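Local coordinates for protein transcriptional regulator (PDB 5JUF) that probably activates transcription of competence genes as a quorum sensor, pairing a DNA-binding helix-turn-helix domain with a tetratricopeptide domain that senses a signalling peptide, at residues P47-L52 and K61-L66; L183-I188 and S222-L227. All coordinates share one frame; numbering follows the deposited sequence.

Contact 1: P47-L52 and K61-L66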
loop_
_atom_site.group_PDB
_atom_site.type_symbol
_atom_site.label_atom_id
_atom_site.label_comp_id
_atom_site.label_asym_id
_atom_site.label_seq_id
_atom_site.Cartn_x
_atom_site.Cartn_y
_atom_site.Cartn_z
ATOM N N PRO A 47 19.917 3.020 -2.375
ATOM C CA PRO A 47 19.535 1.661 -1.986
ATOM C C PRO A 47 19.023 1.627 -0.557
ATOM O O PRO A 47 19.567 2.286 0.330
ATOM C CB PRO A 47 20.844 0.874 -2.118
ATOM C CG PRO A 47 21.916 1.890 -1.918
ATOM C CD PRO A 47 21.380 3.204 -2.414
ATOM N N SER A 48 17.964 0.852 -0.346
ATOM C CA SER A 48 17.541 0.550 1.010
ATOM C C SER A 48 18.566 -0.369 1.667
ATOM O O SER A 48 19.423 -0.956 1.003
ATOM C CB SER A 48 16.172 -0.120 1.010
ATOM O OG SER A 48 16.234 -1.341 0.283
ATOM N N LEU A 49 18.477 -0.472 2.999
ATOM C CA LEU A 49 19.284 -1.443 3.729
ATOM C C LEU A 49 19.200 -2.827 3.099
ATOM O O LEU A 49 20.217 -3.512 2.951
ATOM C CB LEU A 49 18.824 -1.515 5.190
ATOM C CG LEU A 49 19.578 -0.613 6.156
ATOM C CD1 LEU A 49 19.075 -0.805 7.596
ATOM C CD2 LEU A 49 21.058 -0.930 6.042
ATOM N N ASP A 50 17.991 -3.258 2.735
ATOM C CA ASP A 50 17.808 -4.593 2.169
ATOM C C ASP A 50 18.501 -4.726 0.812
ATOM O O ASP A 50 19.206 -5.710 0.563
ATOM C CB ASP A 50 16.317 -4.913 2.047
ATOM C CG ASP A 50 15.650 -5.175 3.403
ATOM O OD1 ASP A 50 16.352 -5.438 4.406
ATOM O OD2 ASP A 50 14.406 -5.125 3.456
ATOM N N ARG A 51 18.307 -3.752 -0.082
ATOM C CA ARG A 51 18.983 -3.808 -1.385
ATOM C C ARG A 51 20.497 -3.730 -1.235
ATOM O O ARG A 51 21.239 -4.419 -1.950
ATOM C CB ARG A 51 18.502 -2.672 -2.292
ATOM C CG ARG A 51 16.994 -2.624 -2.507
ATOM C CD ARG A 51 16.555 -3.161 -3.844
ATOM N NE ARG A 51 15.194 -2.725 -4.159
ATOM C CZ ARG A 51 14.101 -3.465 -3.994
ATOM N NH1 ARG A 51 14.186 -4.702 -3.544
ATOM N NH2 ARG A 51 12.913 -2.969 -4.293
ATOM N N LEU A 52 20.977 -2.860 -0.341
ATOM C CA LEU A 52 22.415 -2.749 -0.124
ATOM C C LEU A 52 22.989 -4.060 0.402
ATOM O O LEU A 52 24.061 -4.500 -0.037
ATOM C CB LEU A 52 22.713 -1.602 0.848
ATOM C CG LEU A 52 24.193 -1.228 1.021
ATOM C CD1 LEU A 52 24.741 -0.646 -0.269
ATOM C CD2 LEU A 52 24.422 -0.263 2.195
ATOM N N LYS A 61 31.281 -8.117 -0.786
ATOM C CA LYS A 61 31.749 -6.963 -0.044
ATOM C C LYS A 61 30.924 -6.830 1.232
ATOM O O LYS A 61 29.820 -7.372 1.333
ATOM C CB LYS A 61 31.635 -5.689 -0.902
ATOM C CG LYS A 61 32.688 -5.581 -2.005
ATOM C CD LYS A 61 34.011 -5.098 -1.416
ATOM C CE LYS A 61 35.115 -5.029 -2.449
ATOM N NZ LYS A 61 35.442 -6.379 -2.979
ATOM N N SER A 62 31.462 -6.118 2.218
ATOM C CA SER A 62 30.622 -5.753 3.347
ATOM C C SER A 62 29.855 -4.480 3.014
ATOM O O SER A 62 30.253 -3.700 2.143
ATOM C CB SER A 62 31.449 -5.540 4.617
ATOM O OG SER A 62 32.272 -4.400 4.477
ATOM N N MET A 63 28.732 -4.284 3.711
ATOM C CA MET A 63 28.026 -3.015 3.582
ATOM C C MET A 63 28.930 -1.851 3.959
ATOM O O MET A 63 28.863 -0.785 3.335
ATOM C CB MET A 63 26.755 -3.024 4.434
ATOM C CG MET A 63 25.644 -3.897 3.850
ATOM S SD MET A 63 24.025 -3.635 4.602
ATOM C CE MET A 63 24.397 -3.997 6.314
ATOM N N THR A 64 29.819 -2.060 4.936
ATOM C CA THR A 64 30.750 -1.016 5.344
ATOM C C THR A 64 31.629 -0.581 4.181
ATOM O O THR A 64 31.822 0.619 3.946
ATOM C CB THR A 64 31.614 -1.519 6.503
ATOM O OG1 THR A 64 30.775 -1.934 7.587
ATOM C CG2 THR A 64 32.555 -0.428 6.976
ATOM N N GLU A 65 32.191 -1.546 3.454
ATOM C CA GLU A 65 33.023 -1.220 2.302
ATOM C C GLU A 65 32.242 -0.416 1.273
ATOM O O GLU A 65 32.733 0.593 0.759
ATOM C CB GLU A 65 33.570 -2.500 1.672
ATOM C CG GLU A 65 34.615 -3.198 2.520
ATOM C CD GLU A 65 35.016 -4.543 1.952
ATOM O OE1 GLU A 65 34.150 -5.433 1.871
ATOM O OE2 GLU A 65 36.194 -4.708 1.577
ATOM N N LEU A 66 31.019 -0.850 0.956
ATOM C CA LEU A 66 30.237 -0.132 -0.041
ATOM C C LEU A 66 29.832 1.254 0.435
ATOM O O LEU A 66 29.542 2.123 -0.393
ATOM C CB LEU A 66 28.989 -0.937 -0.432
ATOM C CG LEU A 66 29.206 -2.281 -1.145
ATOM C CD1 LEU A 66 27.879 -2.842 -1.662
ATOM C CD2 LEU A 66 30.199 -2.134 -2.284
#

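Contact 2: L183-I188 and S222-L227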
loop_
_atom_site.group_PDB
_atom_site.type_symbol
_atom_site.label_atom_id
_atom_site.label_comp_id
_atom_site.label_asym_id
_atom_site.label_seq_id
_atom_site.Cartn_x
_atom_site.Cartn_y
_atom_site.Cartn_z
ATOM N N LEU A 183 -4.285 -13.469 -11.089
ATOM C CA LEU A 183 -3.443 -12.601 -10.265
ATOM C C LEU A 183 -4.234 -11.986 -9.109
ATOM O O LEU A 183 -3.746 -11.922 -7.970
ATOM C CB LEU A 183 -2.837 -11.498 -11.123
ATOM C CG LEU A 183 -2.036 -10.440 -10.354
ATOM C CD1 LEU A 183 -0.836 -11.100 -9.690
ATOM C CD2 LEU A 183 -1.606 -9.321 -11.300
ATOM N N PHE A 184 -5.446 -11.505 -9.384
ATOM C CA PHE A 184 -6.231 -10.859 -8.338
ATOM C C PHE A 184 -6.533 -11.840 -7.211
ATOM O O PHE A 184 -6.352 -11.522 -6.026
ATOM C CB PHE A 184 -7.508 -10.272 -8.948
ATOM C CG PHE A 184 -8.374 -9.505 -7.975
ATOM C CD1 PHE A 184 -7.886 -8.405 -7.291
ATOM C CD2 PHE A 184 -9.699 -9.860 -7.788
ATOM C CE1 PHE A 184 -8.696 -7.699 -6.415
ATOM C CE2 PHE A 184 -10.511 -9.154 -6.921
ATOM C CZ PHE A 184 -10.011 -8.074 -6.235
ATOM N N GLU A 185 -6.957 -13.059 -7.568
ATOM C CA GLU A 185 -7.240 -14.079 -6.561
ATOM C C GLU A 185 -6.000 -14.415 -5.745
ATOM O O GLU A 185 -6.085 -14.618 -4.529
ATOM C CB GLU A 185 -7.780 -15.345 -7.231
ATOM C CG GLU A 185 -9.173 -15.199 -7.832
ATOM C CD GLU A 185 -10.248 -14.996 -6.783
ATOM O OE1 GLU A 185 -11.332 -14.486 -7.136
ATOM O OE2 GLU A 185 -10.010 -15.347 -5.609
ATOM N N ARG A 186 -4.849 -14.525 -6.409
ATOM C CA ARG A 186 -3.597 -14.794 -5.716
ATOM C C ARG A 186 -3.267 -13.686 -4.722
ATOM O O ARG A 186 -2.923 -13.957 -3.567
ATOM C CB ARG A 186 -2.477 -14.953 -6.742
ATOM C CG ARG A 186 -1.140 -15.384 -6.173
ATOM C CD ARG A 186 -0.182 -15.763 -7.311
ATOM N NE ARG A 186 0.826 -14.733 -7.566
ATOM C CZ ARG A 186 1.436 -14.558 -8.735
ATOM N NH1 ARG A 186 2.340 -13.604 -8.876
ATOM N NH2 ARG A 186 1.127 -15.325 -9.770
ATOM N N ILE A 187 -3.371 -12.426 -5.153
ATOM C CA ILE A 187 -3.112 -11.309 -4.245
ATOM C C ILE A 187 -4.119 -11.301 -3.098
ATOM O O ILE A 187 -3.745 -11.126 -1.932
ATOM C CB ILE A 187 -3.121 -9.977 -5.015
ATOM C CG1 ILE A 187 -2.019 -9.948 -6.074
ATOM C CG2 ILE A 187 -2.932 -8.775 -4.059
ATOM C CD1 ILE A 187 -0.611 -9.929 -5.505
ATOM N N ILE A 188 -5.411 -11.484 -3.412
ATOM C CA ILE A 188 -6.465 -11.495 -2.386
ATOM C C ILE A 188 -6.144 -12.515 -1.305
ATOM O O ILE A 188 -6.193 -12.219 -0.106
ATOM C CB ILE A 188 -7.840 -11.825 -3.013
ATOM C CG1 ILE A 188 -8.384 -10.695 -3.873
ATOM C CG2 ILE A 188 -8.856 -12.182 -1.938
ATOM C CD1 ILE A 188 -7.728 -9.418 -3.662
ATOM N N SER A 222 -18.185 -10.945 -7.804
ATOM C CA SER A 222 -17.413 -12.143 -7.478
ATOM C C SER A 222 -17.306 -12.225 -5.957
ATOM O O SER A 222 -16.458 -11.558 -5.357
ATOM C CB SER A 222 -16.031 -12.087 -8.136
ATOM O OG SER A 222 -15.207 -13.161 -7.716
ATOM N N PHE A 223 -18.147 -13.049 -5.329
ATOM C CA PHE A 223 -18.290 -13.035 -3.880
ATOM C C PHE A 223 -17.639 -14.221 -3.179
ATOM O O PHE A 223 -17.874 -14.420 -1.980
ATOM C CB PHE A 223 -19.767 -12.947 -3.507
ATOM C CG PHE A 223 -20.358 -11.600 -3.762
ATOM C CD1 PHE A 223 -20.206 -10.578 -2.835
ATOM C CD2 PHE A 223 -21.041 -11.339 -4.939
ATOM C CE1 PHE A 223 -20.741 -9.316 -3.073
ATOM C CE2 PHE A 223 -21.586 -10.088 -5.183
ATOM C CZ PHE A 223 -21.439 -9.075 -4.248
ATOM N N SER A 224 -16.817 -15.000 -3.875
ATOM C CA SER A 224 -16.018 -16.003 -3.189
ATOM C C SER A 224 -15.118 -15.325 -2.163
ATOM O O SER A 224 -14.539 -14.266 -2.425
ATOM C CB SER A 224 -15.179 -16.797 -4.192
ATOM O OG SER A 224 -14.307 -15.937 -4.909
ATOM N N ASP A 225 -15.039 -15.924 -0.971
ATOM C CA ASP A 225 -14.221 -15.430 0.139
ATOM C C ASP A 225 -14.649 -14.048 0.630
ATOM O O ASP A 225 -13.893 -13.400 1.359
ATOM C CB ASP A 225 -12.730 -15.385 -0.228
ATOM C CG ASP A 225 -12.206 -16.716 -0.700
ATOM O OD1 ASP A 225 -12.478 -17.737 -0.034
ATOM O OD2 ASP A 225 -11.524 -16.736 -1.746
ATOM N N PHE A 226 -15.835 -13.566 0.243
ATOM C CA PHE A 226 -16.241 -12.217 0.646
ATOM C C PHE A 226 -16.445 -12.132 2.153
ATOM O O PHE A 226 -16.065 -11.140 2.782
ATOM C CB PHE A 226 -17.519 -11.789 -0.083
ATOM C CG PHE A 226 -17.846 -10.321 0.063
ATOM C CD1 PHE A 226 -18.618 -9.861 1.128
ATOM C CD2 PHE A 226 -17.382 -9.399 -0.869
ATOM C CE1 PHE A 226 -18.909 -8.511 1.258
ATOM C CE2 PHE A 226 -17.674 -8.047 -0.746
ATOM C CZ PHE A 226 -18.440 -7.602 0.323
ATOM N N LEU A 227 -17.052 -13.163 2.746
ATOM C CA LEU A 227 -17.224 -13.171 4.194
ATOM C C LEU A 227 -15.890 -13.279 4.913
ATOM O O LEU A 227 -15.754 -12.796 6.041
ATOM C CB LEU A 227 -18.152 -14.311 4.599
ATOM C CG LEU A 227 -19.590 -14.097 4.119
ATOM C CD1 LEU A 227 -20.510 -15.168 4.680
ATOM C CD2 LEU A 227 -20.066 -12.697 4.495
#

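Contact 1: P47-L52 and K61-L66
Leu52 meets Met63 and Leu66 where helix 49-59 packs against the short helix 63-67, two neighbouring helices of the helix-turn-helix domain. Along 61-66, Lys61 makes a salt bridge with Glu14. Ser62 then starts the helix as N-cap, forming a capping box with Glu65: Glu65 N donates to Ser62 OG (3.0 Å), and Ser62 N returns a nearly straight bond of 2.8 Å to the anti lone pair of Glu65 OE1. A small hydroxyl and a longer carboxylate thus satisfy backbone N-H groups of the first turn, which lack helical partners. Met63 carries the unbranched, flexible chain that can reach across. Its extended chi2 (-166°) carries SD out toward Leu49, where it lies 4.3 Å from Leu49 CD2, while its CG touches Leu52 CG. Leu66, one turn after Ser62, is buried against Leu52 and also leans on Ile55 and Ala56, a place for a branched apolar residue. Leu52 holds its CG anti to the backbone N (chi1 -172°), which brings the branch point to Met63 CG, and chi2 (67°) divides its methyls between two neighbours: CD2 to Met63 SD, and CD1 to Leu66 CD1 at 4.1 Å.

Contact 2: L183-I188 and S222-L227
The carboxylate of Glu185 reaches toward the turn at 222-227, while the rings of both segments pack behind it. That of Phe184 has Ile188 CD1 over one face, 3.4 Å above the plane and toward the rim, a close fit reached with an almost eclipsed chi2 of Ile188 (-16°), which suggests a tight or strained spot. The Phe226 ring receives Phe223 CE1 over one face, also displaced toward the rim. These phenylalanines, with Ile188, point into the apolar layer formed with helix 200-219, leaving the polar residues to meet near the surface. There Glu185 OE1 lies 4.0 Å from Ser224 OG and 4.1 Å from Ser222 OG, too far for direct hydrogen bonds. Glu185 suits that place: its chain, bent at chi2 (-67°), carries the carboxylate forward although its helix stays distant, the nearest CA pair, Glu185 and Ser224, being 9.6 Å apart. Like charges also approach here, Glu185 OE2 standing 4.4 Å from Asp225 OD2, so each carboxylate would tend to raise the proton affinity of the other. Asp225 has a positive phi (62°), as the third residue of a type II beta turn from Phe223 to Phe226 requires, and Phe226 N closes that turn on Phe223 O. Such a turn, joining helix 200-219 to helix 226-240 beside helix 181-192, fits the stacked helical hairpins of a tetratricopeptide-like domain.

Overall arrangement
Contact 1 lies in the helix-turn-helix region and contact 2 in the tetratricopeptide region; their centres are 38 Å apart and the nearest atoms about 15 Å, so they do not touch. Their elements differ too: helices 49-59 and 63-67 against helices 181-192 and 226-240. Contact 1 is partly buried: helix starts close in sequence meet through leucine and methionine side chains, and 211 Å² of surface is hidden between the segments. Contact 2 is a surface meeting of a helix and an interhelical turn more distant in sequence, hiding 98 Å², mostly between polar and acidic residues. Helix beginnings also differ: Ser48 and Ser62 make capping bonds in contact 1, whereas the Asp225 side chain makes none in contact 2.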